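Local coordinates for putative TetR-family transcriptional regulator (Rhodococcus sp., PDB 2G3B), which probably binds regulatory DNA through an N-terminal helix-turn-helix and controls transcription, most likely as a repressor of the TetR family, at the interface of chains A and B. Coordinates in Å, arbitrary orientation; residue numbers count along the deposited sequence, not the author numbering. Chains: chain A/B, putative TetR-family transcriptional regulator.

Contact 1: the interface of chains A and B. Residues chain A 105, 122, 125-126, 153, 156-157, 160; chain B 165.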
ATOM      1  N   ARG A 105       3.837   4.369  -5.977  1.00 31.61           N
ATOM      2  CA  ARG A 105       3.936   2.931  -5.535  1.00 32.30           C
ATOM      3  C   ARG A 105       3.080   1.995  -6.436  1.00 32.61           C
ATOM      4  O   ARG A 105       3.544   0.935  -6.895  1.00 34.30           O
ATOM      5  CB  ARG A 105       3.578   2.811  -4.042  1.00 30.03           C
ATOM      6  CG  ARG A 105       3.324   1.388  -3.590  1.00 32.24           C
ATOM      7  CD  ARG A 105       4.615   0.575  -3.481  1.00 27.62           C
ATOM      8  NE  ARG A 105       5.557   1.144  -2.516  1.00 28.84           N
ATOM      9  CZ  ARG A 105       6.870   0.949  -2.541  1.00 32.38           C
ATOM     10  NH1 ARG A 105       7.443   0.164  -3.467  1.00 30.50           N
ATOM     11  NH2 ARG A 105       7.620   1.534  -1.628  1.00 33.03           N
ATOM     12  N   THR A 122      12.526   4.604  -0.992  1.00 31.51           N
ATOM     13  CA  THR A 122      11.920   3.824   0.096  1.00 31.37           C
ATOM     14  C   THR A 122      13.030   3.350   1.056  1.00 31.91           C
ATOM     15  O   THR A 122      12.860   3.404   2.299  1.00 31.76           O
ATOM     16  CB  THR A 122      11.145   2.603  -0.451  1.00 32.59           C
ATOM     17  OG1 THR A 122      10.125   3.066  -1.310  1.00 30.28           O
ATOM     18  CG2 THR A 122      10.524   1.738   0.689  1.00 32.28           C
ATOM     19  N   TRP A 125      13.911   6.048   3.542  1.00 28.66           N
ATOM     20  CA  TRP A 125      12.901   6.135   4.593  1.00 29.80           C
ATOM     21  C   TRP A 125      13.079   4.993   5.597  1.00 29.84           C
ATOM     22  O   TRP A 125      13.124   5.200   6.830  1.00 30.90           O
ATOM     23  CB  TRP A 125      11.498   6.084   3.950  1.00 29.25           C
ATOM     24  CG  TRP A 125      10.329   6.097   4.890  1.00 28.38           C
ATOM     25  CD1 TRP A 125      10.298   6.561   6.198  1.00 30.09           C
ATOM     26  CD2 TRP A 125       8.997   5.619   4.594  1.00 28.33           C
ATOM     27  NE1 TRP A 125       8.996   6.369   6.715  1.00 29.97           N
ATOM     28  CE2 TRP A 125       8.208   5.784   5.760  1.00 30.10           C
ATOM     29  CE3 TRP A 125       8.422   5.011   3.462  1.00 29.06           C
ATOM     30  CZ2 TRP A 125       6.852   5.416   5.814  1.00 33.38           C
ATOM     31  CZ3 TRP A 125       7.085   4.628   3.505  1.00 29.32           C
ATOM     32  CH2 TRP A 125       6.311   4.829   4.672  1.00 32.28           C
ATOM     33  N   VAL A 126      13.164   3.793   5.072  1.00 30.04           N
ATOM     34  CA  VAL A 126      13.405   2.601   5.905  1.00 29.82           C
ATOM     35  C   VAL A 126      14.641   2.765   6.835  1.00 30.14           C
ATOM     36  O   VAL A 126      14.614   2.417   8.017  1.00 30.60           O
ATOM     37  CB  VAL A 126      13.584   1.381   4.972  1.00 30.94           C
ATOM     38  CG1 VAL A 126      14.130   0.154   5.773  1.00 27.11           C
ATOM     39  CG2 VAL A 126      12.190   0.988   4.347  1.00 31.67           C
ATOM     40  N   VAL A 153      11.414  -2.239   7.697  1.00 32.83           N
ATOM     41  CA  VAL A 153      10.700  -2.570   6.452  1.00 33.76           C
ATOM     42  C   VAL A 153       9.218  -2.768   6.777  1.00 33.05           C
ATOM     43  O   VAL A 153       8.324  -2.224   6.109  1.00 30.37           O
ATOM     44  CB  VAL A 153      11.268  -3.840   5.742  1.00 35.12           C
ATOM     45  CG1 VAL A 153      10.289  -4.343   4.641  1.00 36.01           C
ATOM     46  CG2 VAL A 153      12.655  -3.529   5.113  1.00 37.37           C
ATOM     47  N   THR A 156       7.340   0.563   8.037  1.00 31.91           N
ATOM     48  CA  THR A 156       7.080   1.507   6.937  1.00 30.79           C
ATOM     49  C   THR A 156       6.078   0.911   5.961  1.00 30.52           C
ATOM     50  O   THR A 156       5.265   1.643   5.379  1.00 29.99           O
ATOM     51  CB  THR A 156       8.341   1.928   6.220  1.00 30.21           C
ATOM     52  OG1 THR A 156       9.005   0.770   5.729  1.00 31.77           O
ATOM     53  CG2 THR A 156       9.270   2.737   7.174  1.00 28.83           C
ATOM     54  N   ALA A 157       6.160  -0.407   5.738  1.00 29.01           N
ATOM     55  CA  ALA A 157       5.153  -1.078   4.900  1.00 30.32           C
ATOM     56  C   ALA A 157       3.737  -0.946   5.502  1.00 30.15           C
ATOM     57  O   ALA A 157       2.743  -0.755   4.773  1.00 30.39           O
ATOM     58  CB  ALA A 157       5.518  -2.567   4.657  1.00 28.67           C
ATOM     59  N   GLU A 160       2.383   2.440   4.651  1.00 30.74           N
ATOM     60  CA  GLU A 160       1.886   2.483   3.284  1.00 33.25           C
ATOM     61  C   GLU A 160       0.524   1.772   3.134  1.00 31.55           C
ATOM     62  O   GLU A 160      -0.353   2.253   2.453  1.00 30.05           O
ATOM     63  CB  GLU A 160       2.931   1.809   2.354  1.00 32.41           C
ATOM     64  CG  GLU A 160       4.138   2.748   2.051  1.00 34.61           C
ATOM     65  CD  GLU A 160       4.949   2.230   0.855  1.00 39.30           C
ATOM     66  OE1 GLU A 160       4.357   1.952  -0.220  1.00 48.86           O
ATOM     67  OE2 GLU A 160       6.168   2.086   0.973  1.00 44.86           O
TER
ATOM     68  N   ARG B 165       4.978  -3.571  -2.228  1.00 31.37           N
ATOM     69  CA  ARG B 165       6.413  -3.654  -2.481  1.00 32.55           C
ATOM     70  C   ARG B 165       6.859  -4.906  -3.229  1.00 32.80           C
ATOM     71  O   ARG B 165       7.718  -4.830  -4.122  1.00 33.40           O
ATOM     72  CB  ARG B 165       7.176  -3.571  -1.170  1.00 33.54           C
ATOM     73  CG  ARG B 165       6.986  -2.172  -0.545  1.00 32.80           C
ATOM     74  CD  ARG B 165       7.867  -2.013   0.604  1.00 35.02           C
ATOM     75  NE  ARG B 165       7.553  -0.749   1.261  1.00 35.40           N
ATOM     76  CZ  ARG B 165       8.134  -0.333   2.373  1.00 34.96           C
ATOM     77  NH1 ARG B 165       9.096  -1.066   2.929  1.00 34.78           N
ATOM     78  NH2 ARG B 165       7.751   0.811   2.910  1.00 30.98           N
TER
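The guanidinium of B:Arg165 is sandwiched by chain A. CG2 of A:Thr122 sits over the centre of one face, 3.6 Å from CZ of B:Arg165. CA of A:Ala157 lies against the opposite face, nearer the rim. OG1 of A:Thr156 and CD, the carboxylate carbon of A:Glu160, occupy its edge, in plane. CG of B:Arg165 lies over the centre of the A:Arg105 guanidinium, and the two guanidinium planes are 38° apart. The A:Trp125 ring has CG2 of A:Thr156 over one face toward the rim and CG of A:Glu160 at its edge, in plane. This arginine socket lies in the C-terminal two-fold interface, where TetR regulators usually dimerise, as is likely here.

B:Arg165 runs extended from CG to NE and enters between helices 92-110, 115-139 and 148-167 of chain A. It holds A:Glu160 side-on, both bonds on one oxygen. NH2 gives the salt bridge to OE2 of A:Glu160 at 2.8 Å, on the anti side but well out of the carboxylate plane. NE reaches the same OE2 at 3.2 Å, from above that plane. A:Arg105 takes the syn lone pairs, both oxygens tilted from its guanidinium plane, its NE 2.7 Å from OE1 of A:Glu160 and its NH2 bonded to OE2. The shared carboxylate probably offsets both arginine charges. A:Thr156 carries OG1 between backbone N and carbonyl carbon (chi1 57°). There OG1 bonds to O of A:Val153 and accepts from NH2 of B:Arg165 at 3.1 Å.

Contact 2: the interface of chains A and B. Residues chain A 102, 164, 167-168; chain B 105-106, 108-109, 118.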
ATOM      1  N   ASN A 102       1.345   7.100  -2.945  1.00 33.74           N
ATOM      2  CA  ASN A 102       0.377   6.071  -3.299  1.00 34.11           C
ATOM      3  C   ASN A 102       0.328   5.797  -4.815  1.00 34.22           C
ATOM      4  O   ASN A 102       0.370   4.636  -5.251  1.00 33.20           O
ATOM      5  CB  ASN A 102      -1.013   6.528  -2.810  1.00 33.92           C
ATOM      6  CG  ASN A 102      -1.966   5.366  -2.591  1.00 38.84           C
ATOM      7  OD1 ASN A 102      -2.905   5.182  -3.350  1.00 44.17           O
ATOM      8  ND2 ASN A 102      -1.722   4.582  -1.558  1.00 31.82           N
ATOM      9  N   GLY A 164      -2.946   3.648   2.170  1.00 29.14           N
ATOM     10  CA  GLY A 164      -3.757   3.266   0.995  1.00 30.75           C
ATOM     11  C   GLY A 164      -5.236   3.224   1.360  1.00 31.28           C
ATOM     12  O   GLY A 164      -6.090   3.655   0.570  1.00 33.09           O
ATOM     13  N   LEU A 167      -6.563   6.938   2.221  1.00 31.68           N
ATOM     14  CA  LEU A 167      -6.839   7.711   1.028  1.00 32.00           C
ATOM     15  C   LEU A 167      -8.108   7.326   0.251  1.00 32.94           C
ATOM     16  O   LEU A 167      -8.603   8.141  -0.555  1.00 33.51           O
ATOM     17  CB  LEU A 167      -5.615   7.694   0.118  1.00 31.72           C
ATOM     18  CG  LEU A 167      -4.338   8.311   0.682  1.00 31.10           C
ATOM     19  CD1 LEU A 167      -3.142   7.897  -0.204  1.00 30.85           C
ATOM     20  CD2 LEU A 167      -4.502   9.853   0.826  1.00 33.06           C
ATOM     21  N   CYS A 168      -8.611   6.096   0.444  1.00 33.39           N
ATOM     22  CA  CYS A 168      -9.917   5.620  -0.057  1.00 33.55           C
ATOM     23  C   CYS A 168     -11.071   5.940   0.900  1.00 33.04           C
ATOM     24  O   CYS A 168     -12.188   5.411   0.749  1.00 31.92           O
ATOM     25  CB  CYS A 168      -9.898   4.055  -0.125  1.00 34.00           C
ATOM     26  SG  CYS A 168      -8.809   3.396  -1.314  1.00 39.15           S
TER
ATOM     27  N   ARG B 105      -7.209  -1.413  -5.370  1.00 33.73           N
ATOM     28  CA  ARG B 105      -6.978  -0.621  -4.123  1.00 32.97           C
ATOM     29  C   ARG B 105      -6.429   0.769  -4.389  1.00 31.93           C
ATOM     30  O   ARG B 105      -6.887   1.770  -3.796  1.00 33.16           O
ATOM     31  CB  ARG B 105      -6.017  -1.398  -3.177  1.00 33.29           C
ATOM     32  CG  ARG B 105      -5.367  -0.523  -2.073  1.00 32.35           C
ATOM     33  CD  ARG B 105      -6.394   0.099  -1.094  1.00 34.82           C
ATOM     34  NE  ARG B 105      -6.953  -0.963  -0.242  1.00 31.82           N
ATOM     35  CZ  ARG B 105      -8.045  -0.857   0.503  1.00 32.19           C
ATOM     36  NH1 ARG B 105      -8.777   0.258   0.533  1.00 30.55           N
ATOM     37  NH2 ARG B 105      -8.418  -1.909   1.213  1.00 30.48           N
ATOM     38  N   ALA B 106      -5.409   0.861  -5.251  1.00 31.68           N
ATOM     39  CA  ALA B 106      -4.902   2.136  -5.694  1.00 29.99           C
ATOM     40  C   ALA B 106      -5.978   3.019  -6.386  1.00 31.09           C
ATOM     41  O   ALA B 106      -5.982   4.249  -6.203  1.00 31.53           O
ATOM     42  CB  ALA B 106      -3.720   1.921  -6.669  1.00 31.45           C
ATOM     43  N   ALA B 108      -9.275   3.207  -6.150  1.00 33.82           N
ATOM     44  CA  ALA B 108     -10.425   3.609  -5.349  1.00 34.20           C
ATOM     45  C   ALA B 108     -10.196   4.968  -4.689  1.00 34.29           C
ATOM     46  O   ALA B 108     -11.147   5.604  -4.240  1.00 33.40           O
ATOM     47  CB  ALA B 108     -10.806   2.523  -4.307  1.00 34.36           C
ATOM     48  N   VAL B 109      -8.941   5.407  -4.635  1.00 33.74           N
ATOM     49  CA  VAL B 109      -8.666   6.777  -4.234  1.00 34.11           C
ATOM     50  C   VAL B 109      -9.448   7.755  -5.144  1.00 35.01           C
ATOM     51  O   VAL B 109     -10.046   8.694  -4.660  1.00 35.44           O
ATOM     52  CB  VAL B 109      -7.161   7.092  -4.281  1.00 33.73           C
ATOM     53  CG1 VAL B 109      -6.895   8.630  -4.013  1.00 35.99           C
ATOM     54  CG2 VAL B 109      -6.410   6.208  -3.262  1.00 32.98           C
ATOM     55  N   LEU B 118     -14.907  -2.434  -2.118  1.00 31.79           N
ATOM     56  CA  LEU B 118     -13.569  -2.645  -1.527  1.00 31.65           C
ATOM     57  C   LEU B 118     -13.585  -2.669  -0.005  1.00 32.53           C
ATOM     58  O   LEU B 118     -12.913  -3.526   0.596  1.00 33.04           O
ATOM     59  CB  LEU B 118     -12.570  -1.635  -2.081  1.00 32.90           C
ATOM     60  CG  LEU B 118     -11.094  -1.671  -1.751  1.00 33.34           C
ATOM     61  CD1 LEU B 118     -10.489  -2.963  -2.336  1.00 31.07           C
ATOM     62  CD2 LEU B 118     -10.411  -0.479  -2.443  1.00 31.28           C
TER
HETATM   63  O   HOH W   1      -5.060   3.157  -2.129  1.00 30.58           O
HETATM   64  O   HOH W   2      -3.939   5.749  -6.125  1.00 36.89           O
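SG of A:Cys168 meets B:Arg105 and B:Ala108 in the C-terminal dimer interface of this TetR-family regulator. A:Cys168 follows the end of helix 148-167 and packs where helix 92-107 of chain B runs out into a loop. Its SG lies anti to its carbonyl carbon (chi1 -67°), which turns the sulfur toward chain B. There it is 3.7 Å from CB of B:Ala108. The sulfur also sits in plane at the edge of the B:Arg105 guanidinium, whose NH1 makes a weak hydrogen bond to SG at 3.6 Å. CD2 of B:Leu118, from within chain B, lies over one face of that guanidinium toward the rim and may help to steady it. B:Val109 adds further packing. Its CG2 rests 3.8 Å from CB of A:Leu167 and also touches OD1 of A:Asn102. The side chains of A:Asn102 and B:Val109 slide past each other in opposite directions.

The looser side is bridged by water. Water 1 lies 2.9 Å from O of A:Gly164. It is 2.8 Å from O of B:Arg105, and so links two backbone carbonyls across the interface. It also reaches OD1 of A:Asn102 at 3.2 Å. Water 2 is 3.0 Å from the same OD1 and bridges to O of B:Ala106.

Contact 3: the interface of chains A and B. Residues chain A 167-169; chain B 115.
The backbone of A:Lys169 is in a left-handed conformation (phi 56°, psi 27°), just after helix 148-167 ends, and chain A turns here beside B:Arg115. The chain B residue starts helix 115-139. Its side chain leaves with CG anti to the carbonyl carbon (chi1 -68°) and runs extended to NE, alongside the end of the chain A helix. The aliphatic part passes the carbonyl of A:Cys168, with CD of B:Arg115 3.3 Å from O of A:Cys168. One guanidinium face lies over the peptide, where C of A:Cys168 is offset toward the rim. NH2 of B:Arg115 lies 3.9 Å from O of A:Leu167, too far for a hydrogen bond. A:Lys169 crosses the arginine obliquely. Its chain bends at chi2 and chi4, and NZ of A:Lys169 stays 5.2 Å from NH1 of B:Arg115. These like charges probably disfavour a closer approach. Replacing B:Arg115 by an alanine would probably leave the A:Cys168 carbonyl and the A:Lys169 methylenes without their cover from chain B, opening a gap beside the helix end. CG of A:Lys169 meets the guanidinium at NH1 of B:Arg115, 3.5 Å away.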
ATOM      1  N   LEU A 167      -6.563   6.938   2.221  1.00 31.68           N
ATOM      2  CA  LEU A 167      -6.839   7.711   1.028  1.00 32.00           C
ATOM      3  C   LEU A 167      -8.108   7.326   0.251  1.00 32.94           C
ATOM      4  O   LEU A 167      -8.603   8.141  -0.555  1.00 33.51           O
ATOM      5  CB  LEU A 167      -5.615   7.694   0.118  1.00 31.72           C
ATOM      6  CG  LEU A 167      -4.338   8.311   0.682  1.00 31.10           C
ATOM      7  CD1 LEU A 167      -3.142   7.897  -0.204  1.00 30.85           C
ATOM      8  CD2 LEU A 167      -4.502   9.853   0.826  1.00 33.06           C
ATOM      9  N   CYS A 168      -8.611   6.096   0.444  1.00 33.39           N
ATOM     10  CA  CYS A 168      -9.917   5.620  -0.057  1.00 33.55           C
ATOM     11  C   CYS A 168     -11.071   5.940   0.900  1.00 33.04           C
ATOM     12  O   CYS A 168     -12.188   5.411   0.749  1.00 31.92           O
ATOM     13  CB  CYS A 168      -9.898   4.055  -0.125  1.00 34.00           C
ATOM     14  SG  CYS A 168      -8.809   3.396  -1.314  1.00 39.15           S
ATOM     15  N   LYS A 169     -10.778   6.692   1.969  1.00 33.88           N
ATOM     16  CA  LYS A 169     -11.689   6.945   3.088  1.00 32.14           C
ATOM     17  C   LYS A 169     -12.225   5.704   3.765  1.00 32.14           C
ATOM     18  O   LYS A 169     -13.305   5.739   4.333  1.00 30.94           O
ATOM     19  CB  LYS A 169     -12.874   7.833   2.652  1.00 34.67           C
ATOM     20  CG  LYS A 169     -12.460   9.074   1.847  1.00 37.49           C
ATOM     21  CD  LYS A 169     -12.045  10.193   2.772  1.00 46.56           C
ATOM     22  CE  LYS A 169     -11.834  11.515   2.016  1.00 53.74           C
ATOM     23  NZ  LYS A 169     -13.009  12.510   2.119  1.00 56.85           N
TER
ATOM     24  N   ARG B 115     -15.152   2.233  -3.786  1.00 34.28           N
ATOM     25  CA  ARG B 115     -14.787   2.257  -2.356  1.00 33.12           C
ATOM     26  C   ARG B 115     -15.687   1.332  -1.543  1.00 32.81           C
ATOM     27  O   ARG B 115     -15.191   0.537  -0.735  1.00 32.59           O
ATOM     28  CB  ARG B 115     -14.863   3.697  -1.833  1.00 32.42           C
ATOM     29  CG  ARG B 115     -13.816   4.557  -2.421  1.00 32.01           C
ATOM     30  CD  ARG B 115     -14.037   6.012  -1.958  1.00 31.81           C
ATOM     31  NE  ARG B 115     -12.973   6.889  -2.430  1.00 29.74           N
ATOM     32  CZ  ARG B 115     -12.885   8.169  -2.091  1.00 34.76           C
ATOM     33  NH1 ARG B 115     -13.840   8.710  -1.317  1.00 31.96           N
ATOM     34  NH2 ARG B 115     -11.871   8.908  -2.535  1.00 35.59           N
TER

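Contact 2 and contact 3 are neighbours, with C-alpha centres about 5 Å apart, and they share A:Leu167 and A:Cys168. The C-alpha centre of contact 1 lies about 16 Å from that of contact 2 and about 20 Å from that of contact 3. Helix 148-167 of chain A enters all three. A:Arg105 belongs to contact 1 and its symmetry mate B:Arg105 to contact 2. The two-fold axis repeats every contact with chains exchanged. A buried polar anchor and a patch around the helix end thus occur twice, consistent with a C-terminal dimer that would pair the two DNA-binding domains.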